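Local structure of putative uncharacterized protein (Staphylococcus aureus, 3R2T) at residues Val180-Leu185 and Asp234-Glu239; Asn61-Tyr66 and Lys198-Ser203; Leu156-Ile161 and Ile169-Phe174; Gln82-Ser87 and Gln100-Gly105. The protein is a staphylococcal superantigen-like protein of the SSL family whose own activity is not established, built like the superantigen toxins from an OB-fold and a beta-grasp domain. All blocks are in the same frame, centred on the assembly; numbering follows the deposited sequence. Where two conformers were deposited one is given.

Interaction 1: Val180-Leu185 and Asp234-Glu239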
loop_
_atom_site.group_PDB
_atom_site.type_symbol
_atom_site.label_atom_id
_atom_site.label_comp_id
_atom_site.label_asym_id
_atom_site.label_seq_id
_atom_site.Cartn_x
_atom_site.Cartn_y
_atom_site.Cartn_z
ATOM N N VAL A 180 14.318 -13.105 14.964
ATOM C CA VAL A 180 14.487 -11.840 14.296
ATOM C C VAL A 180 14.024 -11.921 12.823
ATOM O O VAL A 180 14.297 -12.896 12.120
ATOM C CB VAL A 180 15.962 -11.409 14.391
ATOM C CG1 VAL A 180 16.818 -12.319 13.580
ATOM C CG2 VAL A 180 16.154 -9.948 13.968
ATOM N N SER A 181 13.302 -10.897 12.365
ATOM C CA SER A 181 12.810 -10.880 10.988
ATOM C C SER A 181 13.958 -10.542 10.054
ATOM O O SER A 181 14.888 -9.854 10.435
ATOM C CB SER A 181 11.678 -9.845 10.815
ATOM O OG SER A 181 12.152 -8.497 10.988
ATOM N N LEU A 182 13.882 -11.043 8.824
ATOM C CA LEU A 182 14.869 -10.759 7.821
ATOM C C LEU A 182 14.810 -9.257 7.510
ATOM O O LEU A 182 15.801 -8.658 7.157
ATOM C CB LEU A 182 14.548 -11.552 6.578
ATOM C CG LEU A 182 15.501 -11.515 5.398
ATOM C CD1 LEU A 182 16.877 -12.110 5.805
ATOM C CD2 LEU A 182 14.867 -12.286 4.208
ATOM N N LYS A 183 13.620 -8.682 7.648
ATOM C CA LYS A 183 13.398 -7.269 7.449
ATOM C C LYS A 183 14.325 -6.466 8.349
ATOM O O LYS A 183 15.026 -5.541 7.878
ATOM C CB LYS A 183 11.936 -6.939 7.767
ATOM C CG LYS A 183 11.574 -5.470 7.723
ATOM C CD LYS A 183 10.197 -5.251 8.301
ATOM C CE LYS A 183 9.777 -3.798 8.179
ATOM N NZ LYS A 183 9.600 -3.466 6.740
ATOM N N GLU A 184 14.341 -6.819 9.641
ATOM C CA GLU A 184 15.181 -6.094 10.620
ATOM C C GLU A 184 16.680 -6.249 10.320
ATOM O O GLU A 184 17.420 -5.273 10.344
ATOM C CB GLU A 184 14.830 -6.483 12.081
ATOM C CG GLU A 184 15.796 -5.929 13.121
ATOM C CD GLU A 184 15.320 -6.047 14.577
ATOM O OE1 GLU A 184 14.227 -6.618 14.862
ATOM O OE2 GLU A 184 16.065 -5.545 15.450
ATOM N N LEU A 185 17.110 -7.471 10.019
ATOM C CA LEU A 185 18.522 -7.718 9.702
ATOM C C LEU A 185 18.916 -6.950 8.454
ATOM O O LEU A 185 19.923 -6.282 8.437
ATOM C CB LEU A 185 18.772 -9.197 9.478
ATOM C CG LEU A 185 18.586 -10.090 10.694
ATOM C CD1 LEU A 185 18.877 -11.537 10.331
ATOM C CD2 LEU A 185 19.488 -9.651 11.827
ATOM N N ASP A 234 9.732 -13.198 6.807
ATOM C CA ASP A 234 10.579 -14.371 7.132
ATOM C C ASP A 234 11.276 -14.142 8.462
ATOM O O ASP A 234 11.811 -13.072 8.704
ATOM C CB ASP A 234 11.633 -14.655 6.060
ATOM C CG ASP A 234 11.043 -15.187 4.762
ATOM O OD1 ASP A 234 9.808 -15.134 4.556
ATOM O OD2 ASP A 234 11.841 -15.669 3.926
ATOM N N VAL A 235 11.279 -15.161 9.314
ATOM C CA VAL A 235 11.854 -15.043 10.637
ATOM C C VAL A 235 12.976 -16.041 10.791
ATOM O O VAL A 235 12.881 -17.177 10.328
ATOM C CB VAL A 235 10.776 -15.260 11.741
ATOM C CG1 VAL A 235 9.621 -14.260 11.563
ATOM C CG2 VAL A 235 10.218 -16.715 11.721
ATOM N N ILE A 236 14.036 -15.599 11.461
ATOM C CA ILE A 236 15.230 -16.387 11.689
ATOM C C ILE A 236 15.571 -16.548 13.180
ATOM O O ILE A 236 15.492 -15.583 13.968
ATOM C CB ILE A 236 16.407 -15.672 11.002
ATOM C CG1 ILE A 236 16.089 -15.447 9.515
ATOM C CG2 ILE A 236 17.679 -16.456 11.147
ATOM C CD1 ILE A 236 17.136 -14.589 8.810
ATOM N N ASN A 237 15.941 -17.767 13.560
ATOM C CA ASN A 237 16.381 -18.088 14.927
ATOM C C ASN A 237 17.823 -17.576 15.078
ATOM O O ASN A 237 18.762 -18.193 14.587
ATOM C CB ASN A 237 16.298 -19.608 15.152
ATOM C CG ASN A 237 16.822 -20.035 16.501
ATOM O OD1 ASN A 237 17.444 -19.252 17.206
ATOM N ND2 ASN A 237 16.582 -21.299 16.864
ATOM N N SER A 238 17.987 -16.437 15.753
ATOM C CA SER A 238 19.293 -15.799 15.902
ATOM C C SER A 238 20.386 -16.702 16.478
ATOM O O SER A 238 21.543 -16.554 16.127
ATOM C CB SER A 238 19.190 -14.500 16.717
ATOM O OG SER A 238 18.743 -14.752 18.031
ATOM N N GLU A 239 20.024 -17.632 17.347
ATOM C CA GLU A 239 21.015 -18.539 17.910
ATOM C C GLU A 239 21.638 -19.415 16.807
ATOM O O GLU A 239 22.785 -19.846 16.907
ATOM C CB GLU A 239 20.372 -19.389 19.003
ATOM C CG GLU A 239 21.323 -20.318 19.750
ATOM C CD GLU A 239 21.583 -21.617 19.036
ATOM O OE1 GLU A 239 20.620 -22.169 18.450
ATOM O OE2 GLU A 239 22.737 -22.107 19.097
#
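Val180 and Ile236 face each other as an antiparallel hydrogen-bonded pair, and two backbone bonds tie them: Val180 N to Ile236 O at 2.9 Å, almost straight, and Ile236 N to Val180 O at 2.8 Å. A third bond, Leu182 N to Asp234 O at 2.9 Å, extends the pairing into the first residue of helix 182-197. Between these bonds lies the non-hydrogen-bonded pair Ser181-Val235, where Ser181 CA comes within 3.3 Å of Asp234 O in a CA-H...O contact.

Ile236 supplies most of the apolar touching. With chi1 at -55° and chi2 extended (173°), its CD1 reaches the first turn of the helix, where the methyl meets Leu185 CD1 at 3.8 Å and Leu182 CD1 at 3.9 Å. Val180 CG1 packs against Ile236 CB at 4.2 Å.

The helix start is fixed by Ser181 at the N-cap: its OG accepts from Glu184 N at 3.1 Å. Farther out, Ile211 packs on both leucines, Met213 and Tyr219 touch Ile236, and Ser238 OG bonds to Lys177 O, all within the beta-grasp domain.

The chemistry implies a strand-to-helix junction secured by two separate acceptors: the paired strand takes up Leu182 N, the serine hydroxyl takes up Glu184 N, and two amides of the first helical turn thereby find acceptors that the helix itself cannot supply.

Interaction 2: Asn61-Tyr66 and Lys198-Ser203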
loop_
_atom_site.group_PDB
_atom_site.type_symbol
_atom_site.label_atom_id
_atom_site.label_comp_id
_atom_site.label_asym_id
_atom_site.label_seq_id
_atom_site.Cartn_x
_atom_site.Cartn_y
_atom_site.Cartn_z
ATOM N N ASN A 61 19.341 6.828 -5.064
ATOM C CA ASN A 61 18.896 7.889 -4.146
ATOM C C ASN A 61 17.728 7.411 -3.288
ATOM O O ASN A 61 17.717 7.647 -2.075
ATOM C CB ASN A 61 18.513 9.182 -4.882
ATOM C CG ASN A 61 19.702 9.857 -5.536
ATOM O OD1 ASN A 61 20.849 9.482 -5.289
ATOM N ND2 ASN A 61 19.434 10.874 -6.374
ATOM N N LYS A 62 16.742 6.762 -3.914
ATOM C CA LYS A 62 15.617 6.206 -3.155
ATOM C C LYS A 62 16.062 5.131 -2.146
ATOM O O LYS A 62 15.524 5.081 -1.034
ATOM C CB LYS A 62 14.489 5.669 -4.053
ATOM C CG LYS A 62 13.578 6.758 -4.568
ATOM C CD LYS A 62 12.317 6.221 -5.254
ATOM C CE LYS A 62 11.324 7.373 -5.479
ATOM N NZ LYS A 62 10.106 6.982 -6.251
ATOM N N LEU A 63 17.027 4.288 -2.517
ATOM C CA LEU A 63 17.526 3.239 -1.590
ATOM C C LEU A 63 18.263 3.877 -0.422
ATOM O O LEU A 63 18.112 3.452 0.738
ATOM C CB LEU A 63 18.449 2.260 -2.309
ATOM C CG LEU A 63 17.771 1.396 -3.375
ATOM C CD1 LEU A 63 18.820 0.711 -4.240
ATOM C CD2 LEU A 63 16.803 0.380 -2.742
ATOM N N HIS A 64 19.060 4.903 -0.740
ATOM C CA HIS A 64 19.791 5.627 0.268
ATOM C C HIS A 64 18.795 6.271 1.237
ATOM O O HIS A 64 18.931 6.171 2.463
ATOM C CB HIS A 64 20.665 6.726 -0.364
ATOM C CG HIS A 64 21.530 7.434 0.631
ATOM N ND1 HIS A 64 21.078 8.494 1.390
ATOM C CD2 HIS A 64 22.811 7.213 1.016
ATOM C CE1 HIS A 64 22.044 8.893 2.201
ATOM N NE2 HIS A 64 23.106 8.133 1.991
ATOM N N GLN A 65 17.797 6.942 0.679
ATOM C CA GLN A 65 16.794 7.621 1.482
ATOM C C GLN A 65 16.122 6.667 2.459
ATOM O O GLN A 65 16.057 6.936 3.654
ATOM C CB GLN A 65 15.746 8.306 0.591
ATOM C CG GLN A 65 14.524 8.805 1.373
ATOM C CD GLN A 65 13.584 9.689 0.567
ATOM O OE1 GLN A 65 13.993 10.365 -0.391
ATOM N NE2 GLN A 65 12.313 9.716 0.977
ATOM N N TYR A 66 15.637 5.550 1.948
ATOM C CA TYR A 66 14.932 4.542 2.770
ATOM C C TYR A 66 15.788 3.895 3.850
ATOM O O TYR A 66 15.389 3.827 5.018
ATOM C CB TYR A 66 14.370 3.467 1.830
ATOM C CG TYR A 66 13.536 2.346 2.435
ATOM C CD1 TYR A 66 12.165 2.512 2.655
ATOM C CD2 TYR A 66 14.098 1.107 2.705
ATOM C CE1 TYR A 66 11.397 1.501 3.164
ATOM C CE2 TYR A 66 13.332 0.064 3.207
ATOM C CZ TYR A 66 11.979 0.271 3.432
ATOM O OH TYR A 66 11.221 -0.738 3.936
ATOM N N LYS A 198 29.778 3.936 2.862
ATOM C CA LYS A 198 29.191 4.815 1.843
ATOM C C LYS A 198 28.349 4.061 0.789
ATOM O O LYS A 198 28.402 4.355 -0.405
ATOM C CB LYS A 198 30.280 5.684 1.207
ATOM C CG LYS A 198 31.057 6.495 2.271
ATOM C CD LYS A 198 32.069 7.507 1.708
ATOM C CE LYS A 198 31.389 8.674 0.987
ATOM N NZ LYS A 198 32.367 9.739 0.590
ATOM N N LEU A 199 27.565 3.088 1.246
ATOM C CA LEU A 199 26.695 2.361 0.353
ATOM C C LEU A 199 25.676 3.358 -0.185
ATOM O O LEU A 199 25.168 4.205 0.559
ATOM C CB LEU A 199 25.969 1.222 1.083
ATOM C CG LEU A 199 24.993 0.415 0.217
ATOM C CD1 LEU A 199 25.734 -0.308 -0.914
ATOM C CD2 LEU A 199 24.170 -0.576 1.067
ATOM N N TYR A 200 25.392 3.239 -1.478
ATOM C CA TYR A 200 24.443 4.094 -2.192
ATOM C C TYR A 200 24.877 5.565 -2.240
ATOM O O TYR A 200 24.037 6.439 -2.416
ATOM C CB TYR A 200 23.006 3.996 -1.625
ATOM C CG TYR A 200 22.464 2.596 -1.467
ATOM C CD1 TYR A 200 22.434 1.718 -2.541
ATOM C CD2 TYR A 200 21.936 2.171 -0.258
ATOM C CE1 TYR A 200 21.932 0.429 -2.405
ATOM C CE2 TYR A 200 21.418 0.878 -0.106
ATOM C CZ TYR A 200 21.419 0.016 -1.192
ATOM O OH TYR A 200 20.915 -1.263 -1.067
ATOM N N GLU A 201 26.173 5.837 -2.082
ATOM C CA GLU A 201 26.684 7.222 -2.139
ATOM C C GLU A 201 27.785 7.359 -3.183
ATOM O O GLU A 201 28.739 8.108 -2.984
ATOM C CB GLU A 201 27.213 7.691 -0.777
ATOM C CG GLU A 201 26.155 7.787 0.321
ATOM C CD GLU A 201 26.696 8.379 1.626
ATOM O OE1 GLU A 201 27.910 8.682 1.689
ATOM O OE2 GLU A 201 25.904 8.542 2.583
ATOM N N GLY A 202 27.642 6.636 -4.297
ATOM C CA GLY A 202 28.622 6.667 -5.389
ATOM C C GLY A 202 29.925 5.914 -5.127
ATOM O O GLY A 202 30.905 6.110 -5.845
ATOM N N SER A 203 29.947 5.062 -4.105
ATOM C CA SER A 203 31.148 4.281 -3.774
ATOM C C SER A 203 30.841 2.789 -3.941
ATOM O O SER A 203 31.484 2.087 -4.726
ATOM C CB SER A 203 31.612 4.583 -2.343
ATOM O OG SER A 203 32.813 3.891 -2.040
#
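Leu63 and Tyr200 form the close-packed half of this contact. Leu63 CB sits almost exactly over the centre of the Tyr200 ring, 3.8 Å from the centroid and 5° off the ring normal, a CH-pi contact, while CD1 of the same leucine comes to 3.6 Å from Tyr200 CE1. The opposite face of the ring is taken by Leu199 CG, so the phenol is clamped between two leucines, one from each segment. Its hydroxyl is held beyond them by Leu223 O and Arg190.

Toward solvent the contact becomes polar and thinner. In His64 a chi1 of -175° sends the imidazole out on the carbonyl side and across to the exposed Glu201. There NE2 donates to Glu201 OE2 at 2.9 Å, with the oxygen near the imidazole plane and receiving through its anti lone pair; ring and carboxylate planes are 41° apart. As the only hydrogen bond between the segments, it would probably favour a protonated imidazole. Between the two halves His64 CB rests on Tyr200 CB, 3.8 Å away.

Tyr200 belongs to a type II beta turn, Lys198 to Glu201, that follows helix 182-197. The arrangement is an interdomain contact of the two-domain staphylococcal toxin fold, in which the N-terminal helix 57-68 leans on the beta-grasp domain.

Interaction 3: Leu156-Ile161 and Ile169-Phe174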
loop_
_atom_site.group_PDB
_atom_site.type_symbol
_atom_site.label_atom_id
_atom_site.label_comp_id
_atom_site.label_asym_id
_atom_site.label_seq_id
_atom_site.Cartn_x
_atom_site.Cartn_y
_atom_site.Cartn_z
ATOM N N LEU A 156 30.182 -10.054 11.466
ATOM C CA LEU A 156 29.650 -9.404 10.282
ATOM C C LEU A 156 30.946 -9.141 9.502
ATOM O O LEU A 156 31.785 -8.370 9.944
ATOM C CB LEU A 156 28.951 -8.089 10.606
ATOM C CG LEU A 156 28.587 -7.188 9.414
ATOM C CD1 LEU A 156 27.718 -7.899 8.394
ATOM C CD2 LEU A 156 27.895 -5.923 9.892
ATOM N N LEU A 157 31.146 -9.836 8.391
ATOM C CA LEU A 157 32.334 -9.641 7.588
ATOM C C LEU A 157 31.956 -8.812 6.377
ATOM O O LEU A 157 31.094 -9.208 5.592
ATOM C CB LEU A 157 32.898 -10.985 7.145
ATOM C CG LEU A 157 34.143 -10.927 6.263
ATOM C CD1 LEU A 157 35.298 -10.245 6.982
ATOM C CD2 LEU A 157 34.531 -12.351 5.840
ATOM N N VAL A 158 32.593 -7.662 6.214
ATOM C CA VAL A 158 32.299 -6.800 5.067
ATOM C C VAL A 158 33.517 -6.833 4.156
ATOM O O VAL A 158 34.632 -6.553 4.619
ATOM C CB VAL A 158 32.004 -5.377 5.506
ATOM C CG1 VAL A 158 31.687 -4.464 4.290
ATOM C CG2 VAL A 158 30.856 -5.389 6.507
ATOM N N LYS A 159 33.289 -7.165 2.878
ATOM C CA LYS A 159 34.352 -7.289 1.900
ATOM C C LYS A 159 34.097 -6.682 0.523
ATOM O O LYS A 159 32.960 -6.463 0.097
ATOM C CB LYS A 159 34.665 -8.750 1.635
ATOM C CG LYS A 159 34.967 -9.557 2.827
ATOM C CD LYS A 159 35.585 -10.891 2.407
ATOM C CE LYS A 159 34.707 -11.672 1.457
ATOM N NZ LYS A 159 35.385 -12.923 1.040
ATOM N N LYS A 160 35.219 -6.429 -0.135
ATOM C CA LYS A 160 35.308 -5.936 -1.493
ATOM C C LYS A 160 36.568 -6.621 -2.003
ATOM O O LYS A 160 37.646 -6.450 -1.426
ATOM C CB LYS A 160 35.443 -4.421 -1.528
ATOM C CG LYS A 160 35.487 -3.857 -2.919
ATOM C CD LYS A 160 35.507 -2.353 -2.872
ATOM C CE LYS A 160 35.620 -1.744 -4.262
ATOM N NZ LYS A 160 35.759 -0.268 -4.162
ATOM N N ILE A 161 36.430 -7.411 -3.064
ATOM C CA ILE A 161 37.567 -8.144 -3.629
ATOM C C ILE A 161 38.040 -7.517 -4.920
ATOM O O ILE A 161 38.039 -8.165 -5.962
ATOM C CB ILE A 161 37.198 -9.589 -3.960
ATOM C CG1 ILE A 161 36.291 -9.614 -5.193
ATOM C CG2 ILE A 161 36.563 -10.269 -2.749
ATOM C CD1 ILE A 161 35.961 -11.000 -5.688
ATOM N N ILE A 169 36.941 -6.556 6.369
ATOM C CA ILE A 169 36.772 -5.961 7.698
ATOM C C ILE A 169 35.708 -6.633 8.587
ATOM O O ILE A 169 34.551 -6.788 8.178
ATOM C CB ILE A 169 36.396 -4.443 7.549
ATOM C CG1 ILE A 169 37.413 -3.726 6.639
ATOM C CG2 ILE A 169 36.289 -3.750 8.918
ATOM C CD1 ILE A 169 37.269 -2.170 6.572
ATOM N N ASP A 170 36.110 -7.014 9.805
ATOM C CA ASP A 170 35.191 -7.608 10.786
ATOM C C ASP A 170 34.465 -6.495 11.479
ATOM O O ASP A 170 35.092 -5.648 12.088
ATOM C CB ASP A 170 35.925 -8.405 11.859
ATOM C CG ASP A 170 36.517 -9.668 11.332
ATOM O OD1 ASP A 170 36.221 -10.006 10.169
ATOM O OD2 ASP A 170 37.269 -10.337 12.084
ATOM N N GLU A 171 33.143 -6.493 11.374
ATOM C CA GLU A 171 32.323 -5.471 12.009
ATOM C C GLU A 171 31.578 -6.089 13.163
ATOM O O GLU A 171 31.092 -7.220 13.060
ATOM C CB GLU A 171 31.307 -4.897 11.007
ATOM C CG GLU A 171 31.891 -4.001 9.913
ATOM C CD GLU A 171 32.368 -2.632 10.435
ATOM O OE1 GLU A 171 31.970 -2.219 11.551
ATOM O OE2 GLU A 171 33.134 -1.958 9.717
ATOM N N PHE A 172 31.493 -5.367 14.275
ATOM C CA PHE A 172 30.722 -5.854 15.423
ATOM C C PHE A 172 29.242 -5.752 15.056
ATOM O O PHE A 172 28.821 -4.757 14.474
ATOM C CB PHE A 172 30.998 -5.028 16.686
ATOM C CG PHE A 172 30.180 -5.466 17.862
ATOM C CD1 PHE A 172 30.530 -6.608 18.574
ATOM C CD2 PHE A 172 29.047 -4.752 18.248
ATOM C CE1 PHE A 172 29.775 -7.034 19.657
ATOM C CE2 PHE A 172 28.278 -5.171 19.333
ATOM C CZ PHE A 172 28.643 -6.313 20.040
ATOM N N PHE A 173 28.463 -6.781 15.362
ATOM C CA PHE A 173 27.036 -6.768 15.078
ATOM C C PHE A 173 26.394 -7.568 16.190
ATOM O O PHE A 173 26.939 -8.579 16.620
ATOM C CB PHE A 173 26.746 -7.412 13.722
ATOM C CG PHE A 173 25.361 -7.141 13.196
ATOM C CD1 PHE A 173 24.383 -8.123 13.207
ATOM C CD2 PHE A 173 25.042 -5.886 12.682
ATOM C CE1 PHE A 173 23.113 -7.857 12.706
ATOM C CE2 PHE A 173 23.776 -5.607 12.186
ATOM C CZ PHE A 173 22.815 -6.571 12.193
ATOM N N PHE A 174 25.263 -7.110 16.690
ATOM C CA PHE A 174 24.595 -7.834 17.749
ATOM C C PHE A 174 23.115 -7.909 17.438
ATOM O O PHE A 174 22.529 -6.991 16.852
ATOM C CB PHE A 174 24.823 -7.175 19.116
ATOM C CG PHE A 174 23.978 -5.959 19.349
ATOM C CD1 PHE A 174 22.923 -5.999 20.259
ATOM C CD2 PHE A 174 24.208 -4.789 18.647
ATOM C CE1 PHE A 174 22.124 -4.882 20.477
ATOM C CE2 PHE A 174 23.410 -3.671 18.855
ATOM C CZ PHE A 174 22.367 -3.720 19.777
#
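Leu156 lies across both Glu171 and Phe173 on the buried side of a two-stranded pairing. Its CG is turned away from its own amide nitrogen (chi1 169°), and CD2 passes obliquely over Glu171 CB at 3.7 Å and meets Phe173 CD2 at 4.0 Å. Nearer the backbone, Leu156 CB packs against Phe173 CB at 3.9 Å. Val158, on the same face, sets its CG2 3.8 Å from Glu171 CG. The Glu171 chain bends at chi2 (-71°), which turns the carboxylate away from strand 156-160 to a salt bridge with Lys196 and a hydrogen bond with Tyr197 OH, both at the C-terminal end of helix 182-197.

The two strands make an antiparallel beta hairpin at one edge of the five-stranded beta-grasp sheet; helix 182-197 covers the Leu156 face, and strand 241-248 runs along the other side of strand 156-160. Glu171 N to Leu156 O is short, 2.7 Å, and it and the reciprocal pair between Val158 and Ile169 are all straight, whereas Leu156 N to Glu171 O is weak.

On the other face Leu157 extends CD1 to 3.3 Å from Asp170 OD1, an apolar methyl beside a carboxylate oxygen that also has a weak bond from Asn155.

Interaction 4: Gln82-Ser87 and Gln100-Gly105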
loop_
_atom_site.group_PDB
_atom_site.type_symbol
_atom_site.label_atom_id
_atom_site.label_comp_id
_atom_site.label_asym_id
_atom_site.label_seq_id
_atom_site.Cartn_x
_atom_site.Cartn_y
_atom_site.Cartn_z
ATOM N N GLN A 82 -7.025 -7.197 10.685
ATOM C CA GLN A 82 -8.287 -6.660 10.170
ATOM C C GLN A 82 -8.049 -6.250 8.734
ATOM O O GLN A 82 -6.918 -6.024 8.318
ATOM C CB GLN A 82 -8.803 -5.458 10.976
ATOM C CG GLN A 82 -7.811 -4.316 11.134
ATOM C CD GLN A 82 -8.420 -3.107 11.828
ATOM O OE1 GLN A 82 -8.124 -2.830 12.988
ATOM N NE2 GLN A 82 -9.306 -2.413 11.135
ATOM N N GLY A 83 -9.123 -6.152 7.984
ATOM C CA GLY A 83 -9.034 -5.789 6.604
ATOM C C GLY A 83 -8.869 -4.303 6.386
ATOM O O GLY A 83 -9.519 -3.483 7.036
ATOM N N TYR A 84 -7.941 -3.979 5.497
ATOM C CA TYR A 84 -7.710 -2.624 5.032
ATOM C C TYR A 84 -7.692 -2.885 3.528
ATOM O O TYR A 84 -6.646 -3.221 2.947
ATOM C CB TYR A 84 -6.414 -2.026 5.566
ATOM C CG TYR A 84 -6.143 -0.631 5.049
ATOM C CD1 TYR A 84 -6.854 0.472 5.533
ATOM C CD2 TYR A 84 -5.163 -0.409 4.082
ATOM C CE1 TYR A 84 -6.593 1.769 5.042
ATOM C CE2 TYR A 84 -4.891 0.859 3.601
ATOM C CZ TYR A 84 -5.608 1.945 4.081
ATOM O OH TYR A 84 -5.332 3.195 3.580
ATOM N N TYR A 85 -8.867 -2.726 2.915
ATOM C CA TYR A 85 -9.080 -2.978 1.490
ATOM C C TYR A 85 -8.705 -4.439 1.248
ATOM O O TYR A 85 -9.254 -5.324 1.902
ATOM C CB TYR A 85 -8.300 -2.000 0.614
ATOM C CG TYR A 85 -8.669 -0.555 0.899
ATOM C CD1 TYR A 85 -9.860 -0.014 0.429
ATOM C CD2 TYR A 85 -7.822 0.267 1.632
ATOM C CE1 TYR A 85 -10.202 1.306 0.692
ATOM C CE2 TYR A 85 -8.154 1.588 1.897
ATOM C CZ TYR A 85 -9.339 2.102 1.429
ATOM O OH TYR A 85 -9.651 3.414 1.697
ATOM N N ASP A 86 -7.787 -4.718 0.334
ATOM C CA ASP A 86 -7.456 -6.118 0.070
ATOM C C ASP A 86 -6.176 -6.591 0.770
ATOM O O ASP A 86 -5.546 -7.563 0.347
ATOM C CB ASP A 86 -7.458 -6.424 -1.434
ATOM C CG ASP A 86 -6.722 -5.388 -2.247
ATOM O OD1 ASP A 86 -6.004 -4.552 -1.661
ATOM O OD2 ASP A 86 -6.877 -5.408 -3.490
ATOM N N SER A 87 -5.808 -5.896 1.848
ATOM C CA SER A 87 -4.664 -6.266 2.664
ATOM C C SER A 87 -5.202 -6.589 4.063
ATOM O O SER A 87 -6.285 -6.134 4.452
ATOM C CB SER A 87 -3.657 -5.102 2.807
ATOM O OG SER A 87 -3.116 -4.658 1.562
ATOM N N GLN A 100 0.520 0.804 11.457
ATOM C CA GLN A 100 -0.330 -0.049 10.638
ATOM C C GLN A 100 0.581 -0.952 9.824
ATOM O O GLN A 100 1.188 -0.525 8.850
ATOM C CB GLN A 100 -1.236 0.769 9.730
ATOM C CG GLN A 100 -2.142 -0.084 8.860
ATOM C CD GLN A 100 -3.296 0.706 8.286
ATOM O OE1 GLN A 100 -3.908 1.512 8.987
ATOM N NE2 GLN A 100 -3.618 0.463 7.020
ATOM N N VAL A 101 0.648 -2.204 10.246
ATOM C CA VAL A 101 1.514 -3.194 9.656
ATOM C C VAL A 101 0.787 -4.080 8.691
ATOM O O VAL A 101 -0.134 -4.826 9.064
ATOM C CB VAL A 101 2.113 -4.088 10.749
ATOM C CG1 VAL A 101 3.047 -5.133 10.135
ATOM C CG2 VAL A 101 2.836 -3.213 11.780
ATOM N N PHE A 102 1.228 -4.013 7.442
ATOM C CA PHE A 102 0.638 -4.800 6.386
ATOM C C PHE A 102 1.275 -6.180 6.382
ATOM O O PHE A 102 2.495 -6.305 6.241
ATOM C CB PHE A 102 0.851 -4.104 5.053
ATOM C CG PHE A 102 0.024 -2.849 4.885
ATOM C CD1 PHE A 102 -1.050 -2.833 4.021
ATOM C CD2 PHE A 102 0.298 -1.697 5.617
ATOM C CE1 PHE A 102 -1.821 -1.677 3.857
ATOM C CE2 PHE A 102 -0.470 -0.551 5.464
ATOM C CZ PHE A 102 -1.530 -0.541 4.581
ATOM N N LEU A 103 0.442 -7.207 6.526
ATOM C CA LEU A 103 0.898 -8.588 6.550
ATOM C C LEU A 103 0.928 -9.110 5.114
ATOM O O LEU A 103 0.015 -9.820 4.682
ATOM C CB LEU A 103 -0.057 -9.420 7.396
ATOM C CG LEU A 103 -0.260 -8.887 8.820
ATOM C CD1 LEU A 103 -1.348 -9.643 9.587
ATOM C CD2 LEU A 103 1.057 -8.885 9.575
ATOM N N LEU A 104 1.997 -8.790 4.394
ATOM C CA LEU A 104 2.116 -9.142 2.968
ATOM C C LEU A 104 2.875 -10.422 2.583
ATOM O O LEU A 104 2.944 -10.741 1.401
ATOM C CB LEU A 104 2.744 -7.964 2.188
ATOM C CG LEU A 104 2.089 -6.576 2.291
ATOM C CD1 LEU A 104 2.678 -5.638 1.209
ATOM C CD2 LEU A 104 0.562 -6.611 2.147
ATOM N N GLY A 105 3.442 -11.159 3.527
ATOM C CA GLY A 105 4.195 -12.372 3.163
ATOM C C GLY A 105 3.614 -13.632 3.771
ATOM O O GLY A 105 2.449 -13.919 3.584
#
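Tyr84 and Gln100 both carry CG anti to the backbone N (chi1 178° and -180°), and the extended Gln100 chain then brings its amide up to the tyrosine ring. NE2 arrives over the face, nearly above the centre and 3.3 Å from the plane, with Gln100 NE2 to Tyr84 CG at 3.4 Å. The amide stands steeply to the ring, their planes 72° apart, an approach that could let an N-H look into the pi cloud. In one of its two conformers Tyr85 places CD2 over the opposite face.

Phe102 meets the same tyrosine from another direction. Its CE1 lies 3.6 Å from Tyr84 CD2, the centroids are 5.6 Å apart, and the planes are nearly perpendicular.

Tyr84 to Ser87 form a type II' beta turn, the tight connection of the hairpin between strands 82-84 and 87-92 in the OB-fold domain. Strand 99-102 pairs with the far side of strand 87-92, and these side chains reach past that middle strand, where Val89 touches Tyr84, Gln100 and Phe102 alike.

At the turn's end Ser87 CB packs 3.7 Å from Phe102 CD1, while its OG lies in the phenylalanine plane at the ring edge, also 3.7 Å from CD1. Phe148 of the second subunit meets the Phe102 ring edge-to-face, and Ile147 and Gln176 of that subunit pack on Ser87 and Tyr84 respectively.

Interactions 1 and 3 belong to the beta-grasp domain and interaction 4 to the OB-fold domain, while interaction 2 joins the two. Helix 182-197 is the common element: it begins in interaction 1, covers the buried face of the hairpin in interaction 3, and ends before the turn of interaction 2. Interactions 1 and 3 touch where Leu185 CD2 meets Phe173 CE1 at 4.1 Å; interactions 1 and 2 merely pack, Lys183 NZ lying 4.2 Å from Tyr66 OH, too long for a hydrogen bond. Interaction 4 lies apart, about 36 Å from interaction 3 centre to centre, and contacts the second subunit. A sulfate about 6 Å from the Leu63 side chain of interaction 2 probably comes from the crystallisation liquor.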